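Local coordinates for protein 4-hydroxythreonine-4-phosphate dehydrogenase (Legionella pneumophila subsp. pneumophila, PDB 6XMY) that probably catalyses the NAD-dependent oxidation of 4-phosphooxy-L-threonine in pyridoxine 5'-phosphate biosynthesis, using a divalent metal ion, at residues G17-I22 / A84-G89; S202-V207 / H259-V264; N206-N211 / L246-M251. One frame throughout, in Å; residues are numbered along the deposited sequence.

Contact 1. Residues G17-I22 / A84-G89; sequences GEPAGI and APVISG. With EDO (1,2-ethanediol), chain F; EDO (1,2-ethanediol), chain E.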
loop_
_atom_site.group_PDB
_atom_site.type_symbol
_atom_site.label_atom_id
_atom_site.label_comp_id
_atom_site.label_asym_id
_atom_site.label_seq_id
_atom_site.Cartn_x
_atom_site.Cartn_y
_atom_site.Cartn_z
ATOM N N GLY A 17 -10.666 6.296 3.107
ATOM C CA GLY A 17 -10.229 5.541 4.273
ATOM C C GLY A 17 -11.060 5.796 5.525
ATOM O O GLY A 17 -12.242 6.148 5.467
ATOM N N GLU A 18 -10.431 5.569 6.676
ATOM C CA GLU A 18 -11.106 5.731 7.959
ATOM C C GLU A 18 -11.544 7.184 8.140
ATOM O O GLU A 18 -10.695 8.084 8.113
ATOM C CB GLU A 18 -10.165 5.295 9.084
ATOM C CG GLU A 18 -10.586 5.758 10.469
ATOM C CD GLU A 18 -11.997 5.365 10.834
ATOM O OE1 GLU A 18 -12.731 6.238 11.341
ATOM O OE2 GLU A 18 -12.383 4.199 10.619
ATOM N N PRO A 19 -12.843 7.459 8.267
ATOM C CA PRO A 19 -13.295 8.853 8.188
ATOM C C PRO A 19 -12.870 9.702 9.367
ATOM O O PRO A 19 -12.733 10.924 9.207
ATOM C CB PRO A 19 -14.823 8.730 8.110
ATOM C CG PRO A 19 -15.126 7.388 8.701
ATOM C CD PRO A 19 -13.970 6.513 8.333
ATOM N N ALA A 20 -12.646 9.098 10.545
ATOM C CA ALA A 20 -12.239 9.852 11.724
ATOM C C ALA A 20 -10.748 10.162 11.730
ATOM O O ALA A 20 -10.301 10.952 12.572
ATOM C CB ALA A 20 -12.599 9.077 12.997
ATOM N N GLY A 21 -9.979 9.551 10.834
ATOM C CA GLY A 21 -8.552 9.750 10.746
ATOM C C GLY A 21 -8.172 10.776 9.699
ATOM O O GLY A 21 -9.002 11.552 9.213
ATOM N N ILE A 22 -6.888 10.765 9.324
ATOM C CA ILE A 22 -6.369 11.793 8.424
ATOM C C ILE A 22 -6.629 11.504 6.952
ATOM O O ILE A 22 -6.291 12.342 6.105
ATOM C CB ILE A 22 -4.865 12.084 8.632
ATOM C CG1 ILE A 22 -4.021 10.811 8.451
ATOM C CG2 ILE A 22 -4.637 12.779 9.974
ATOM C CD1 ILE A 22 -2.523 11.093 8.379
ATOM N N ALA A 84 -23.047 7.163 10.278
ATOM C CA ALA A 84 -23.224 8.170 11.310
ATOM C C ALA A 84 -22.288 9.333 11.033
ATOM O O ALA A 84 -21.179 9.137 10.517
ATOM C CB ALA A 84 -22.936 7.610 12.711
ATOM N N PRO A 85 -22.706 10.554 11.362
ATOM C CA PRO A 85 -21.815 11.706 11.208
ATOM C C PRO A 85 -20.528 11.500 11.983
ATOM O O PRO A 85 -20.507 10.881 13.052
ATOM C CB PRO A 85 -22.636 12.866 11.785
ATOM C CG PRO A 85 -24.039 12.453 11.550
ATOM C CD PRO A 85 -24.067 10.959 11.746
ATOM N N VAL A 86 -19.458 12.046 11.429
ATOM C CA VAL A 86 -18.096 11.767 11.863
ATOM C C VAL A 86 -17.629 12.874 12.795
ATOM O O VAL A 86 -17.883 14.061 12.555
ATOM C CB VAL A 86 -17.170 11.647 10.635
ATOM C CG1 VAL A 86 -15.728 11.394 11.082
ATOM C CG2 VAL A 86 -17.651 10.540 9.688
ATOM N N ILE A 87 -16.919 12.487 13.850
ATOM C CA ILE A 87 -16.239 13.417 14.741
ATOM C C ILE A 87 -14.749 13.150 14.586
ATOM O O ILE A 87 -14.305 12.008 14.744
ATOM C CB ILE A 87 -16.701 13.220 16.193
ATOM C CG1 ILE A 87 -18.196 13.545 16.310
ATOM C CG2 ILE A 87 -15.874 14.078 17.151
ATOM C CD1 ILE A 87 -18.820 13.027 17.585
ATOM N N SER A 88 -13.985 14.189 14.244
ATOM C CA SER A 88 -12.555 14.021 13.998
ATOM C C SER A 88 -11.866 13.349 15.174
ATOM O O SER A 88 -12.036 13.760 16.327
ATOM C CB SER A 88 -11.909 15.378 13.742
ATOM O OG SER A 88 -12.525 15.999 12.639
ATOM N N GLY A 89 -11.076 12.320 14.874
ATOM C CA GLY A 89 -10.308 11.618 15.885
ATOM C C GLY A 89 -11.072 10.582 16.678
ATOM O O GLY A 89 -10.458 9.873 17.486
HETATM C C1 EDO F . -20.229 14.619 8.508
HETATM O O1 EDO F . -19.872 13.253 8.761
HETATM C C2 EDO F . -19.468 15.548 9.450
HETATM O O2 EDO F . -19.856 15.329 10.816
HETATM C C1 EDO E . -15.828 16.060 10.259
HETATM O O1 EDO E . -15.103 15.030 10.932
HETATM C C2 EDO E . -15.347 17.404 10.780
HETATM O O2 EDO E . -13.972 17.539 10.423
#
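A type I beta turn, Glu18 to Gly21, lies in the loop between strand 12-15 and helix 23-29, and its Pro19 and Ala20 meet Val86 and Gly89 of the loop that follows strand 74-79. One hydrogen bond joins the two backbones: Gly89 N donates to Ala20 O at 2.8 Å, in the carbonyl plane on a lone pair, with a C=O...N angle of 141°. Gly89 has a positive phi, a backbone shape that glycine adopts readily. Beside this bond Val86 points its side chain at the turn. With CG1 anti to the backbone N (chi1 178°), the two methyls share the work: CG1 sits 3.6 Å from Pro19 O, while CG2 meets Pro19 CB at 3.7 Å, the valine and the proline ring crossing at about a right angle. Ala20 CB makes a backbone contact, 3.8 Å from Ile87 O. The turn is braced from within, since Ala20 N donates to Glu18 OE1 at 3.0 Å, on the anti side of the carboxylate and 30° out of its plane. Two ethanediol molecules, probably from the crystallisation liquor, bind at the backbone polar atoms of Val86; one of them receives Val86 N on O1 at 3.0 Å and returns a bond from O2 to Val86 O. The other donates through O1 to Ser88 OG, whose strongest polar partner is Glu52. Ile22, at the end of the turn segment, touches the bound NAD. Helix 43-52 supports both loops: Leu45 touches Pro19 and Val86, and Arg49 bonds to the carbonyl oxygens of Pro19 and Gly21. From helix 96-111, Tyr98 and Val99 pack on Pro19.

Contact 2. Residues S202-V207 / H259-V264; sequences SPKINV and HCDAYV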
loop_
_atom_site.group_PDB
_atom_site.type_symbol
_atom_site.label_atom_id
_atom_site.label_comp_id
_atom_site.label_asym_id
_atom_site.label_seq_id
_atom_site.Cartn_x
_atom_site.Cartn_y
_atom_site.Cartn_z
ATOM N N SER A 202 16.744 -7.007 -15.448
ATOM C CA SER A 202 17.233 -8.203 -14.759
ATOM C C SER A 202 17.355 -7.896 -13.274
ATOM O O SER A 202 18.449 -7.635 -12.760
ATOM C CB SER A 202 18.565 -8.677 -15.347
ATOM O OG SER A 202 18.420 -9.066 -16.707
ATOM N N PRO A 203 16.240 -7.933 -12.548
ATOM C CA PRO A 203 16.253 -7.502 -11.144
ATOM C C PRO A 203 17.194 -8.320 -10.273
ATOM O O PRO A 203 17.283 -9.543 -10.389
ATOM C CB PRO A 203 14.796 -7.697 -10.708
ATOM C CG PRO A 203 14.013 -7.664 -11.976
ATOM C CD PRO A 203 14.887 -8.295 -13.003
ATOM N N LYS A 204 17.911 -7.621 -9.399
ATOM C CA LYS A 204 18.693 -8.246 -8.343
ATOM C C LYS A 204 17.941 -8.070 -7.033
ATOM O O LYS A 204 17.554 -6.952 -6.677
ATOM C CB LYS A 204 20.082 -7.616 -8.238
ATOM C CG LYS A 204 20.914 -7.807 -9.488
ATOM C CD LYS A 204 22.337 -7.303 -9.320
ATOM C CE LYS A 204 23.131 -7.516 -10.601
ATOM N NZ LYS A 204 22.439 -6.913 -11.780
ATOM N N ILE A 205 17.715 -9.175 -6.330
ATOM C CA ILE A 205 16.860 -9.190 -5.146
ATOM C C ILE A 205 17.648 -9.757 -3.968
ATOM O O ILE A 205 18.126 -10.893 -4.027
ATOM C CB ILE A 205 15.573 -9.992 -5.412
ATOM C CG1 ILE A 205 14.759 -9.341 -6.546
ATOM C CG2 ILE A 205 14.755 -10.134 -4.145
ATOM C CD1 ILE A 205 13.631 -10.215 -7.058
ATOM N N ASN A 206 17.766 -8.975 -2.892
ATOM C CA ASN A 206 18.489 -9.401 -1.695
ATOM C C ASN A 206 17.482 -9.821 -0.631
ATOM O O ASN A 206 16.530 -9.086 -0.358
ATOM C CB ASN A 206 19.368 -8.263 -1.168
ATOM C CG ASN A 206 20.602 -8.043 -2.016
ATOM O OD1 ASN A 206 20.742 -8.641 -3.080
ATOM N ND2 ASN A 206 21.495 -7.179 -1.562
ATOM N N VAL A 207 17.678 -11.008 -0.052
ATOM C CA VAL A 207 16.668 -11.670 0.773
ATOM C C VAL A 207 17.192 -11.864 2.191
ATOM O O VAL A 207 18.247 -12.478 2.391
ATOM C CB VAL A 207 16.244 -13.019 0.163
ATOM C CG1 VAL A 207 15.126 -13.638 0.983
ATOM C CG2 VAL A 207 15.831 -12.848 -1.291
ATOM N N HIS A 259 24.692 -4.060 -4.307
ATOM C CA HIS A 259 23.552 -3.304 -4.807
ATOM C C HIS A 259 22.445 -4.241 -5.274
ATOM O O HIS A 259 22.702 -5.314 -5.828
ATOM C CB HIS A 259 23.977 -2.392 -5.959
ATOM C CG HIS A 259 22.836 -1.669 -6.608
ATOM N ND1 HIS A 259 22.239 -2.109 -7.771
ATOM C CD2 HIS A 259 22.175 -0.542 -6.250
ATOM C CE1 HIS A 259 21.264 -1.281 -8.104
ATOM N NE2 HIS A 259 21.203 -0.322 -7.198
ATOM N N CYS A 260 21.203 -3.830 -5.042
ATOM C CA CYS A 260 20.060 -4.619 -5.470
ATOM C C CYS A 260 18.935 -3.680 -5.875
ATOM O O CYS A 260 18.964 -2.478 -5.603
ATOM C CB CYS A 260 19.600 -5.614 -4.394
ATOM S SG CYS A 260 18.854 -4.873 -2.921
ATOM N N ASP A 261 17.947 -4.251 -6.552
ATOM C CA ASP A 261 16.769 -3.514 -6.973
ATOM C C ASP A 261 15.638 -3.605 -5.964
ATOM O O ASP A 261 14.738 -2.764 -5.988
ATOM C CB ASP A 261 16.303 -4.026 -8.336
ATOM C CG ASP A 261 17.359 -3.859 -9.393
ATOM O OD1 ASP A 261 17.677 -2.698 -9.721
ATOM O OD2 ASP A 261 17.900 -4.883 -9.863
ATOM N N ALA A 262 15.679 -4.591 -5.072
ATOM C CA ALA A 262 14.680 -4.704 -4.022
ATOM C C ALA A 262 15.209 -5.632 -2.948
ATOM O O ALA A 262 15.974 -6.561 -3.228
ATOM C CB ALA A 262 13.349 -5.251 -4.551
ATOM N N TYR A 263 14.783 -5.359 -1.721
ATOM C CA TYR A 263 14.990 -6.245 -0.591
ATOM C C TYR A 263 13.725 -7.046 -0.333
ATOM O O TYR A 263 12.611 -6.588 -0.600
ATOM C CB TYR A 263 15.304 -5.442 0.672
ATOM C CG TYR A 263 16.562 -4.625 0.584
ATOM C CD1 TYR A 263 17.813 -5.220 0.735
ATOM C CD2 TYR A 263 16.506 -3.257 0.369
ATOM C CE1 TYR A 263 18.969 -4.479 0.655
ATOM C CE2 TYR A 263 17.657 -2.502 0.290
ATOM C CZ TYR A 263 18.888 -3.115 0.443
ATOM O OH TYR A 263 20.042 -2.368 0.375
ATOM N N VAL A 264 13.908 -8.242 0.205
ATOM C CA VAL A 264 12.817 -9.065 0.700
ATOM C C VAL A 264 13.048 -9.294 2.187
ATOM O O VAL A 264 14.095 -9.819 2.588
ATOM C CB VAL A 264 12.718 -10.394 -0.062
ATOM C CG1 VAL A 264 11.685 -11.290 0.571
ATOM C CG2 VAL A 264 12.388 -10.139 -1.519
HETATM O O HOH W 1 19.398 -5.000 -12.074
HETATM O O HOH W 2 23.000 -7.748 -4.470
#
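The Tyr263 ring carries Cys260 SG over one face, 3.6 Å above the plane and offset toward the rim, while Asn206 CB approaches the ring obliquely, 3.9 Å from CD1. The flat amide of Asn206 meets the same cysteine: Cys260 CB lies 3.5 Å from Asn206 CG, and SG is close to CG and ND2 as well. Cys260 SG stands between its own backbone N and carbonyl carbon (chi1 69°), a crowded position from which sulfur touches both the ring face and the amide. The Asp261 carboxylate is the third flat group. Its OD2 uses the anti lone pair to accept Lys204 N at 2.8 Å in an almost straight bond (171° at the hydrogen), and a water that also donates to Ser202 O gives OD2 a second bond. Lys204 O in turn takes Asp261 N at 2.7 Å and, weakly, Ala262 N, so side chain and backbone of Asp261 together hold both polar backbone atoms of Lys204. Beyond this point the chains pair as parallel strands, at 30° between their short axes. Asn206 is the bonded residue, its N donating to Ala262 O at 3.0 Å and its O accepting Val264 N at 2.8 Å, each donor nearly along the C=O axis. On the sheet face opposite Asn206 and Tyr263, Ile205 CG2 and Val264 CG2 touch at 3.5 Å, and Val207 lies side by side with Val264. Helix 180-197 covers that apolar face, Ile187 on Val207 and Leu190 on Val264, with His191 and Leu194 on Pro203. Strand 204-208 is flanked on its other edge by strand 241-246, while Tyr263 bonds through its backbone to Lys161 of strand 161-164 and its ring meets Phe252.

Contact 3. Residues N206-N211 / L246-M251; sequences NVAGLN and LPADTM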
loop_
_atom_site.group_PDB
_atom_site.type_symbol
_atom_site.label_atom_id
_atom_site.label_comp_id
_atom_site.label_asym_id
_atom_site.label_seq_id
_atom_site.Cartn_x
_atom_site.Cartn_y
_atom_site.Cartn_z
ATOM N N ASN A 206 17.766 -8.975 -2.892
ATOM C CA ASN A 206 18.489 -9.401 -1.695
ATOM C C ASN A 206 17.482 -9.821 -0.631
ATOM O O ASN A 206 16.530 -9.086 -0.358
ATOM C CB ASN A 206 19.368 -8.263 -1.168
ATOM C CG ASN A 206 20.602 -8.043 -2.016
ATOM O OD1 ASN A 206 20.742 -8.641 -3.080
ATOM N ND2 ASN A 206 21.495 -7.179 -1.562
ATOM N N VAL A 207 17.678 -11.008 -0.052
ATOM C CA VAL A 207 16.668 -11.670 0.773
ATOM C C VAL A 207 17.192 -11.864 2.191
ATOM O O VAL A 207 18.247 -12.478 2.391
ATOM C CB VAL A 207 16.244 -13.019 0.163
ATOM C CG1 VAL A 207 15.126 -13.638 0.983
ATOM C CG2 VAL A 207 15.831 -12.848 -1.291
ATOM N N ALA A 208 16.426 -11.396 3.171
ATOM C CA ALA A 208 16.795 -11.579 4.571
ATOM C C ALA A 208 16.548 -13.016 5.015
ATOM O O ALA A 208 15.651 -13.704 4.517
ATOM C CB ALA A 208 15.957 -10.658 5.464
ATOM N N GLY A 209 17.350 -13.467 5.977
ATOM C CA GLY A 209 16.984 -14.643 6.727
ATOM C C GLY A 209 15.805 -14.359 7.648
ATOM O O GLY A 209 15.332 -13.227 7.784
ATOM N N LEU A 210 15.308 -15.426 8.278
ATOM C CA LEU A 210 14.245 -15.295 9.272
ATOM C C LEU A 210 14.795 -14.954 10.648
ATOM O O LEU A 210 14.192 -14.162 11.387
ATOM C CB LEU A 210 13.445 -16.593 9.348
ATOM C CG LEU A 210 12.383 -16.636 10.442
ATOM C CD1 LEU A 210 11.285 -15.626 10.136
ATOM C CD2 LEU A 210 11.827 -18.031 10.572
ATOM N N ASN A 211 15.931 -15.556 11.005
ATOM C CA ASN A 211 16.534 -15.487 12.324
ATOM C C ASN A 211 17.665 -14.468 12.364
ATOM O O ASN A 211 18.216 -14.095 11.325
ATOM C CB ASN A 211 17.073 -16.875 12.663
ATOM C CG ASN A 211 15.961 -17.889 12.772
ATOM O OD1 ASN A 211 15.070 -17.731 13.601
ATOM N ND2 ASN A 211 15.964 -18.898 11.897
ATOM N N LEU A 246 20.436 -13.161 4.036
ATOM C CA LEU A 246 21.305 -12.145 4.606
ATOM C C LEU A 246 20.837 -11.744 6.004
ATOM O O LEU A 246 19.646 -11.815 6.319
ATOM C CB LEU A 246 21.286 -10.897 3.716
ATOM C CG LEU A 246 21.776 -11.118 2.286
ATOM C CD1 LEU A 246 21.536 -9.863 1.459
ATOM C CD2 LEU A 246 23.243 -11.497 2.295
ATOM N N PRO A 247 21.749 -11.306 6.864
ATOM C CA PRO A 247 21.335 -10.838 8.189
ATOM C C PRO A 247 20.622 -9.500 8.068
ATOM O O PRO A 247 21.151 -8.547 7.490
ATOM C CB PRO A 247 22.659 -10.709 8.944
ATOM C CG PRO A 247 23.673 -10.452 7.865
ATOM C CD PRO A 247 23.213 -11.277 6.689
ATOM N N ALA A 248 19.410 -9.429 8.625
ATOM C CA ALA A 248 18.595 -8.234 8.434
ATOM C C ALA A 248 19.201 -6.999 9.082
ATOM O O ALA A 248 18.897 -5.878 8.657
ATOM C CB ALA A 248 17.181 -8.454 8.975
ATOM N N ASP A 249 20.033 -7.171 10.107
ATOM C CA ASP A 249 20.557 -6.013 10.811
ATOM C C ASP A 249 21.641 -5.287 10.032
ATOM O O ASP A 249 21.924 -4.132 10.356
ATOM C CB ASP A 249 21.017 -6.363 12.227
ATOM C CG ASP A 249 22.205 -7.301 12.250
ATOM O OD1 ASP A 249 22.236 -8.270 11.453
ATOM O OD2 ASP A 249 23.115 -7.065 13.079
ATOM N N THR A 250 22.226 -5.902 8.992
ATOM C CA THR A 250 23.146 -5.175 8.121
ATOM C C THR A 250 22.793 -5.200 6.634
ATOM O O THR A 250 23.441 -4.492 5.856
ATOM C CB THR A 250 24.592 -5.660 8.303
ATOM O OG1 THR A 250 24.647 -7.078 8.095
ATOM C CG2 THR A 250 25.115 -5.307 9.699
ATOM N N MET A 251 21.757 -5.940 6.222
ATOM C CA MET A 251 21.433 -6.085 4.801
ATOM C C MET A 251 21.127 -4.743 4.148
ATOM O O MET A 251 21.417 -4.535 2.964
ATOM C CB MET A 251 20.212 -7.002 4.663
ATOM C CG MET A 251 19.649 -7.129 3.256
ATOM S SD MET A 251 18.281 -8.316 3.138
ATOM C CE MET A 251 16.908 -7.380 3.798
HETATM O O HOH W 3 22.247 -6.220 1.070
#
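Met251 runs extended as far as SD, with CG anti to the backbone N (chi1 173°) and SD anti to CA, and then bends at chi3 (78°), where CE turns to Ala208. Sulfur thereby comes to rest on the backbone of strand 204-208, 3.6 Å from Ala208 N, and the methyl lands 3.8 Å from Ala208 CB. Leu246 CD1 reaches the side chain of Asn206, 3.8 Å from CB and little farther from the amide CG and ND2, the two side chains crossing obliquely. Ala208 CB also faces Ala248 CB, a looser apolar contact. Alongside these contacts the backbones form a parallel bridge in which Ala208 pairs with Leu246, the last residue of strand 241-246, an outermost strand of the chain. Leu246 bonds on both sides of Ala208: its N donates to Val207 O at 2.8 Å in the carbonyl plane, and its O accepts Gly209 N at the same length, with that donor tilted 23° from the plane. The same oxygen has Ala208 CA at 3.4 Å in a CH...O contact. Past Pro247 the chain turns at once into the short, weakly bonded helix 248-251, in which Thr250 N and, weakly, Met251 N return to Pro247 O; this turn brings Met251 back against strand 204-208. A water links the end of the helix to the strand, accepting from Asn206 ND2 at 2.9 Å and donating to Met251 O. Around the contact, Gln270 of helix 268-279 touches both Ala208 and Ala248 and bonds to Gly209 O, and helix 223-237 packs on Val207 through Leu232.

In the fold
Contacts 2 and 3 are consecutive parts of one strand system: they share Asn206 and Val207 on strand 204-208, which pairs with strand 262-265 in contact 2 and with the end of strand 241-246 in contact 3. Their centres are 12 Å apart, and they join directly, Val264 O lying 2.9 Å from Ala208 N in a probable hydrogen bond. Contact 1 sits on the opposite side of the chain's centre, its centre 39 Å from each of the others. It is the one nearest the cofactor: Ile22 belongs to the NAD pocket, and the side chain of Ala20 is about 11 Å from NAD. In contact 2, Val264 lies about 12 Å, side chain to side chain, from the zinc ligand His268.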